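Local structure of LAIR1 ecotodomain from MGD21 antibody (Homo sapiens, 7JZK) at the interface of chains A and B. The protein is an immunoglobulin-type ectodomain, inserted in the malaria antibody MGD21, that binds the V2 domain of a Plasmodium falciparum RIFIN. Coordinates in Å, arbitrary orientation; residue numbers count along the deposited sequence, not the author numbering. Chains: chain A, LAIR1 ecotodomain from MGD21 antibody; chain B, Rifin.

The interface of chains A and B. Residues chain A 36, 38, 42, 45, 47; chain B 97-99, 105, 108.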
ATOM      1  N   ARG A  36       3.053   7.249   9.742  1.00 42.85           N
ATOM      2  CA  ARG A  36       3.331   6.666   8.434  1.00 42.15           C
ATOM      3  C   ARG A  36       4.751   7.030   8.024  1.00 41.70           C
ATOM      4  O   ARG A  36       5.100   8.221   7.958  1.00 42.68           O
ATOM      5  CB  ARG A  36       2.341   7.170   7.385  1.00 41.79           C
ATOM      6  CG  ARG A  36       2.751   7.005   5.935  1.00 40.48           C
ATOM      7  CD  ARG A  36       1.567   7.306   5.011  1.00 37.79           C
ATOM      8  NE  ARG A  36       0.390   6.497   5.329  1.00 36.57           N
ATOM      9  CZ  ARG A  36      -0.775   6.582   4.682  1.00 36.84           C
ATOM     10  NH1 ARG A  36      -0.927   7.445   3.677  1.00 32.95           N
ATOM     11  NH2 ARG A  36      -1.793   5.804   5.034  1.00 37.27           N
ATOM     12  N   GLU A  38       7.315   7.089   5.093  1.00 38.28           N
ATOM     13  CA  GLU A  38       7.264   7.138   3.627  1.00 39.26           C
ATOM     14  C   GLU A  38       8.657   7.034   3.042  1.00 42.35           C
ATOM     15  O   GLU A  38       9.606   7.418   3.702  1.00 44.45           O
ATOM     16  CB  GLU A  38       6.633   8.449   3.181  1.00 33.99           C
ATOM     17  CG  GLU A  38       5.132   8.543   3.304  1.00 33.70           C
ATOM     18  CD  GLU A  38       4.634   9.862   2.748  1.00 34.82           C
ATOM     19  OE1 GLU A  38       3.449  10.160   2.893  1.00 31.49           O
ATOM     20  OE2 GLU A  38       5.443  10.584   2.168  1.00 33.63           O
ATOM     21  N   ASN A  42       5.512   8.947  -2.230  1.00 43.57           N
ATOM     22  CA  ASN A  42       4.349   9.024  -1.314  1.00 42.70           C
ATOM     23  C   ASN A  42       3.619   7.696  -1.246  1.00 45.11           C
ATOM     24  O   ASN A  42       3.055   7.409  -0.201  1.00 44.44           O
ATOM     25  CB  ASN A  42       3.343   9.996  -1.936  1.00 44.30           C
ATOM     26  CG  ASN A  42       3.065  11.236  -1.124  1.00 53.70           C
ATOM     27  OD1 ASN A  42       3.531  11.366  -0.000  1.00 52.32           O
ATOM     28  ND2 ASN A  42       2.302  12.152  -1.693  1.00 57.50           N
ATOM     29  N   TYR A  45       4.869   3.248   1.459  1.00 47.14           N
ATOM     30  CA  TYR A  45       4.770   3.629   2.883  1.00 42.88           C
ATOM     31  C   TYR A  45       4.447   2.470   3.819  1.00 42.83           C
ATOM     32  O   TYR A  45       3.942   1.456   3.357  1.00 43.59           O
ATOM     33  CB  TYR A  45       3.773   4.778   3.036  1.00 36.71           C
ATOM     34  CG  TYR A  45       2.324   4.541   2.712  1.00 36.29           C
ATOM     35  CD1 TYR A  45       1.731   5.187   1.645  1.00 37.70           C
ATOM     36  CD2 TYR A  45       1.525   3.756   3.520  1.00 40.35           C
ATOM     37  CE1 TYR A  45       0.390   5.019   1.359  1.00 37.37           C
ATOM     38  CE2 TYR A  45       0.187   3.564   3.240  1.00 32.33           C
ATOM     39  CZ  TYR A  45      -0.382   4.201   2.157  1.00 33.57           C
ATOM     40  OH  TYR A  45      -1.699   4.022   1.887  1.00 34.04           O
ATOM     41  N   ASP A  47       2.525   1.999   7.739  1.00 44.98           N
ATOM     42  CA  ASP A  47       1.780   2.643   8.808  1.00 41.58           C
ATOM     43  C   ASP A  47       1.912   1.841  10.097  1.00 42.91           C
ATOM     44  O   ASP A  47       2.111   0.625  10.076  1.00 44.35           O
ATOM     45  CB  ASP A  47       0.306   2.786   8.422  1.00 42.70           C
ATOM     46  CG  ASP A  47       0.045   4.012   7.550  1.00 49.06           C
ATOM     47  OD1 ASP A  47       1.021   4.682   7.184  1.00 49.48           O
ATOM     48  OD2 ASP A  47      -1.121   4.278   7.169  1.00 48.26           O
TER
ATOM     49  N   ILE B  97      -5.137   7.958  -1.775  1.00 40.58           N
ATOM     50  CA  ILE B  97      -4.781   7.217  -0.571  1.00 43.69           C
ATOM     51  C   ILE B  97      -3.493   7.750   0.050  1.00 42.50           C
ATOM     52  O   ILE B  97      -3.243   7.517   1.245  1.00 36.66           O
ATOM     53  CB  ILE B  97      -4.651   5.708  -0.879  1.00 41.36           C
ATOM     54  CG1 ILE B  97      -5.929   5.162  -1.495  1.00 42.98           C
ATOM     55  CG2 ILE B  97      -4.368   4.902   0.367  1.00 37.38           C
ATOM     56  CD1 ILE B  97      -5.804   3.682  -1.799  1.00 42.23           C
ATOM     57  N   VAL B  98      -2.685   8.484  -0.711  1.00 43.19           N
ATOM     58  CA  VAL B  98      -1.442   8.991  -0.163  1.00 44.00           C
ATOM     59  C   VAL B  98      -1.774  10.117   0.799  1.00 38.07           C
ATOM     60  O   VAL B  98      -2.782  10.816   0.648  1.00 36.73           O
ATOM     61  CB  VAL B  98      -0.508   9.460  -1.295  1.00 46.05           C
ATOM     62  CG1 VAL B  98      -0.206   8.305  -2.236  1.00 41.41           C
ATOM     63  CG2 VAL B  98      -1.170  10.563  -2.085  1.00 39.52           C
ATOM     64  N   ALA B  99      -0.948  10.274   1.820  1.00 40.62           N
ATOM     65  CA  ALA B  99      -1.243  11.263   2.848  1.00 41.16           C
ATOM     66  C   ALA B  99      -1.127  12.652   2.253  1.00 37.79           C
ATOM     67  O   ALA B  99      -0.164  12.963   1.551  1.00 42.44           O
ATOM     68  CB  ALA B  99      -0.290  11.110   4.032  1.00 32.54           C
ATOM     69  N   PHE B 105      -8.347  11.141   6.850  1.00 57.02           N
ATOM     70  CA  PHE B 105      -7.831   9.841   6.466  1.00 49.38           C
ATOM     71  C   PHE B 105      -8.692   9.213   5.380  1.00 58.35           C
ATOM     72  O   PHE B 105      -9.922   9.328   5.404  1.00 61.49           O
ATOM     73  CB  PHE B 105      -7.802   8.930   7.686  1.00 49.42           C
ATOM     74  CG  PHE B 105      -6.849   7.789   7.568  1.00 49.98           C
ATOM     75  CD1 PHE B 105      -5.563   7.916   8.047  1.00 40.16           C
ATOM     76  CD2 PHE B 105      -7.252   6.569   7.039  1.00 53.43           C
ATOM     77  CE1 PHE B 105      -4.678   6.880   7.973  1.00 45.41           C
ATOM     78  CE2 PHE B 105      -6.366   5.511   6.965  1.00 49.76           C
ATOM     79  CZ  PHE B 105      -5.071   5.663   7.432  1.00 40.54           C
ATOM     80  N   GLN B 108      -7.441   2.615   2.566  1.00 49.85           N
ATOM     81  CA  GLN B 108      -7.048   1.968   1.322  1.00 47.97           C
ATOM     82  C   GLN B 108      -8.057   0.911   0.897  1.00 52.18           C
ATOM     83  O   GLN B 108      -8.473   0.866  -0.258  1.00 50.14           O
ATOM     84  CB  GLN B 108      -5.653   1.360   1.524  1.00 44.57           C
ATOM     85  CG  GLN B 108      -5.123   0.457   0.426  1.00 42.71           C
ATOM     86  CD  GLN B 108      -3.699  -0.027   0.713  1.00 44.66           C
ATOM     87  OE1 GLN B 108      -2.721   0.668   0.466  1.00 44.40           O
ATOM     88  NE2 GLN B 108      -3.595  -1.204   1.331  1.00 39.25           N
TER
HETATM   89  O   HOH W   1       1.282   8.756   2.069  1.00 34.49           O
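A water molecule sits where the LAIR1 domain meets the RIFIN segment that includes B:Ile97 to B:Ala99 and links the two chains. The backbone N of B:Ala99 points almost straight at it, 2.7 Å from the water oxygen (178° at H). On the LAIR1 side the water is held by A:Glu38 OE1, a carboxylate oxygen 2.7 Å from it, by A:Arg36 NH1 and by the backbone carbonyl of A:Asn42. A:Arg36 NH1 also makes a weak direct hydrogen bond to the carbonyl O of B:Ile97, at 3.4 Å, so the guanidinium tip serves both the water and the loop backbone.

Side chains pack around this polar centre. A:Asn42 crosses B:Val98 at about a right angle, its CB 3.9 Å from the valine CB, and the hydroxyl tip of A:Tyr45 meets the CG2 methyl of B:Ile97.

The guanidinium is well fixed. Bent at chi3 (-55°), A:Arg36 presents NE and NH2 side-on to A:Asp47, and NE forms a salt bridge to OD1 at 2.7 Å. NH2 pairs with OD2 through an equally short bond; each A:Asp47 oxygen uses its syn lone pair and lies close to the guanidinium plane. The paired carboxylate may partly offset the arginine's charge. One guanidinium face lies over the rim of the A:Tyr45 ring, whose CE2 is 3.3 Å from that plane.

A:Arg36 and A:Glu38 lie on strand 34-38 and A:Tyr45 and A:Asp47 on strand 45-48 of the immunoglobulin fold; the RIFIN segment belongs to the loop between helices 86-94 and 108-126.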